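Local coordinates for envelope polyprotein (Puumala orthohantavirus, PDB 5FXU), which forms, as the Gn glycoprotein, part of the antigenic surface of the hantavirus envelope, at the glycan on Asn117. Coordinates in Å, arbitrary orientation; residue numbers count along the deposited sequence, not the author numbering.

The glycan on Asn117. Residues 28, 117-120, 302-305. With NAG (2-acetamido-2-deoxy-beta-D-glucopyranose), chain B; NAG (2-acetamido-2-deoxy-beta-D-glucopyranose), chain C; BMA (beta-D-mannopyranose), chain D; MAN (alpha-D-mannopyranose), chain E.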
loop_
_atom_site.group_PDB
_atom_site.type_symbol
_atom_site.label_atom_id
_atom_site.label_comp_id
_atom_site.label_asym_id
_atom_site.label_seq_id
_atom_site.Cartn_x
_atom_site.Cartn_y
_atom_site.Cartn_z
ATOM N N PRO A 28 17.663 -3.231 -5.303
ATOM C CA PRO A 28 17.390 -2.410 -6.489
ATOM C C PRO A 28 17.579 -3.150 -7.803
ATOM O O PRO A 28 18.517 -3.898 -7.921
ATOM C CB PRO A 28 18.401 -1.260 -6.386
ATOM C CG PRO A 28 18.955 -1.310 -5.014
ATOM C CD PRO A 28 18.802 -2.709 -4.523
ATOM N N ASN A 117 14.211 5.556 -7.566
ATOM C CA ASN A 117 14.847 6.830 -7.909
ATOM C C ASN A 117 14.825 6.906 -9.421
ATOM O O ASN A 117 14.144 6.103 -10.046
ATOM C CB ASN A 117 16.235 6.966 -7.260
ATOM C CG ASN A 117 17.253 5.955 -7.768
ATOM O OD1 ASN A 117 17.080 5.342 -8.827
ATOM N ND2 ASN A 117 18.320 5.780 -7.004
ATOM N N GLN A 118 15.562 7.838 -10.023
ATOM C CA GLN A 118 15.594 7.942 -11.497
ATOM C C GLN A 118 16.043 6.688 -12.249
ATOM O O GLN A 118 15.569 6.436 -13.346
ATOM C CB GLN A 118 16.502 9.094 -11.930
ATOM C CG GLN A 118 15.961 10.465 -11.641
ATOM C CD GLN A 118 17.051 11.487 -11.733
ATOM O OE1 GLN A 118 17.968 11.471 -10.918
ATOM N NE2 GLN A 118 16.953 12.397 -12.693
ATOM N N THR A 119 16.964 5.928 -11.672
ATOM C CA THR A 119 17.633 4.835 -12.391
ATOM C C THR A 119 17.302 3.433 -11.889
ATOM O O THR A 119 17.471 2.473 -12.628
ATOM C CB THR A 119 19.167 5.025 -12.350
ATOM O OG1 THR A 119 19.628 5.147 -10.988
ATOM C CG2 THR A 119 19.545 6.290 -13.087
ATOM N N ALA A 120 16.856 3.301 -10.642
ATOM C CA ALA A 120 16.591 1.998 -10.060
ATOM C C ALA A 120 15.317 1.934 -9.220
ATOM O O ALA A 120 14.902 2.936 -8.662
ATOM C CB ALA A 120 17.791 1.588 -9.224
ATOM N N SER A 302 17.375 12.608 -5.589
ATOM C CA SER A 302 18.344 11.599 -5.991
ATOM C C SER A 302 18.827 10.850 -4.767
ATOM O O SER A 302 18.624 11.280 -3.630
ATOM C CB SER A 302 19.530 12.227 -6.731
ATOM O OG SER A 302 20.223 13.114 -5.885
ATOM N N GLY A 303 19.465 9.724 -5.020
ATOM C CA GLY A 303 19.986 8.890 -3.986
ATOM C C GLY A 303 19.054 7.730 -3.784
ATOM O O GLY A 303 18.280 7.360 -4.665
ATOM N N ASN A 304 19.118 7.177 -2.590
ATOM C CA ASN A 304 18.440 5.937 -2.306
ATOM C C ASN A 304 16.941 6.153 -2.266
ATOM O O ASN A 304 16.454 7.072 -1.595
ATOM C CB ASN A 304 18.982 5.248 -1.062
ATOM C CG ASN A 304 20.497 5.006 -1.156
ATOM O OD1 ASN A 304 21.300 5.952 -1.117
ATOM N ND2 ASN A 304 20.884 3.748 -1.329
ATOM N N PRO A 305 16.201 5.349 -3.037
ATOM C CA PRO A 305 14.753 5.449 -2.972
ATOM C C PRO A 305 14.299 5.192 -1.547
ATOM O O PRO A 305 14.888 4.361 -0.858
ATOM C CB PRO A 305 14.287 4.351 -3.913
ATOM C CG PRO A 305 15.429 3.404 -4.002
ATOM C CD PRO A 305 16.637 4.277 -3.940
HETATM C C1 NAG B . 19.379 4.863 -7.337
HETATM C C2 NAG B . 20.604 5.754 -7.493
HETATM C C3 NAG B . 21.843 4.907 -7.747
HETATM C C4 NAG B . 21.984 3.682 -6.829
HETATM C C5 NAG B . 20.635 2.992 -6.552
HETATM C C6 NAG B . 20.642 1.995 -5.393
HETATM C C7 NAG B . 20.509 7.979 -8.539
HETATM C C8 NAG B . 20.307 8.681 -9.842
HETATM N N2 NAG B . 20.443 6.648 -8.629
HETATM O O3 NAG B . 22.984 5.757 -7.628
HETATM O O4 NAG B . 22.852 2.814 -7.575
HETATM O O5 NAG B . 19.637 3.978 -6.256
HETATM O O6 NAG B . 20.586 2.702 -4.147
HETATM O O7 NAG B . 20.712 8.603 -7.505
HETATM C C1 NAG C . 23.954 2.282 -6.820
HETATM C C2 NAG C . 24.524 1.117 -7.645
HETATM C C3 NAG C . 25.798 0.536 -7.018
HETATM C C4 NAG C . 26.743 1.664 -6.552
HETATM C C5 NAG C . 25.994 2.694 -5.688
HETATM C C6 NAG C . 26.873 3.835 -5.173
HETATM C C7 NAG C . 22.721 -0.126 -8.840
HETATM C C8 NAG C . 21.551 -1.041 -8.600
HETATM N N2 NAG C . 23.392 0.198 -7.720
HETATM O O3 NAG C . 26.428 -0.354 -7.954
HETATM O O4 NAG C . 27.835 1.134 -5.778
HETATM O O5 NAG C . 24.928 3.258 -6.459
HETATM O O6 NAG C . 26.587 5.031 -5.910
HETATM O O7 NAG C . 23.000 0.262 -9.968
HETATM C C1 BMA D . 28.929 0.584 -6.551
HETATM C C2 BMA D . 30.208 1.323 -6.139
HETATM C C3 BMA D . 31.488 0.506 -6.415
HETATM C C4 BMA D . 31.323 -1.010 -6.266
HETATM C C5 BMA D . 30.081 -1.493 -6.987
HETATM C C6 BMA D . 29.882 -3.004 -6.885
HETATM O O2 BMA D . 30.078 1.774 -4.772
HETATM O O3 BMA D . 32.543 0.915 -5.530
HETATM O O4 BMA D . 32.466 -1.703 -6.789
HETATM O O5 BMA D . 28.979 -0.837 -6.374
HETATM O O6 BMA D . 31.124 -3.715 -7.002
HETATM C C1 MAN E . 33.308 2.044 -5.991
HETATM C C2 MAN E . 34.656 2.002 -5.270
HETATM C C3 MAN E . 34.528 2.518 -3.830
HETATM C C4 MAN E . 33.877 3.911 -3.724
HETATM C C5 MAN E . 32.565 3.994 -4.579
HETATM C C6 MAN E . 32.214 5.454 -4.922
HETATM O O2 MAN E . 35.589 2.766 -6.005
HETATM O O3 MAN E . 35.712 2.313 -3.076
HETATM O O4 MAN E . 33.729 4.294 -2.362
HETATM O O5 MAN E . 32.626 3.292 -5.838
HETATM O O6 MAN E . 32.075 6.256 -3.770
#
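This is an N-glycosylation sequon, Asn117-Gln118-Thr119, in the turn between strands 107-116 and 120-130. The side-chain amide nitrogen ND2 of Asn117 is covalently bonded to C1 of the first N-acetylglucosamine, NAG chain B. CG of Asn117 takes the crowded position between the backbone N and the carbonyl carbon (chi1 65°). Both ends of the amide are held by backbone groups. OD1 of Asn117 accepts from Ala120 N at 2.7 Å, nearly along the C=O axis. It also accepts from Thr119 N at 2.9 Å, where the donor stands above the carbonyl plane. On the other end, Asn117 ND2 donates to the carbonyl O of Gly303 at 2.8 Å, almost straight (172° at H) and in the plane of the amide. These bonds should fix the rotation of the amide and so the direction in which the sugar leaves.

The acetamido group of NAG chain B is held at two points. Its N2 donates to the hydroxyl OG1 of Thr119 at 2.9 Å. OG1 also sits in the crowded position (chi1 55°), which turns it toward the sugar. The acetyl oxygen O7 accepts from the backbone N of Gly303 at 3.0 Å. At the C6 arm, the hydroxyl O6 lies 3.0 Å from the amide ND2 of Asn304, a likely hydrogen bond. Pro28, in the short loop between strands 19-25 and 29-30, packs against the C6 edge of the sugar, its ring CG 3.7 Å from C6 of NAG chain B. Its CB also comes 3.9 Å from the acetyl methyl C8 of NAG chain C, but that sugar is poorly ordered and the contact carries little weight.

Protein hides most of the first sugar's surface but little of the second. The mannoses BMA and MAN touch no protein and are poorly ordered. The site thus seats the glycan base firmly while its outer sugars project from Gn, where they may help shield the antigenic surface.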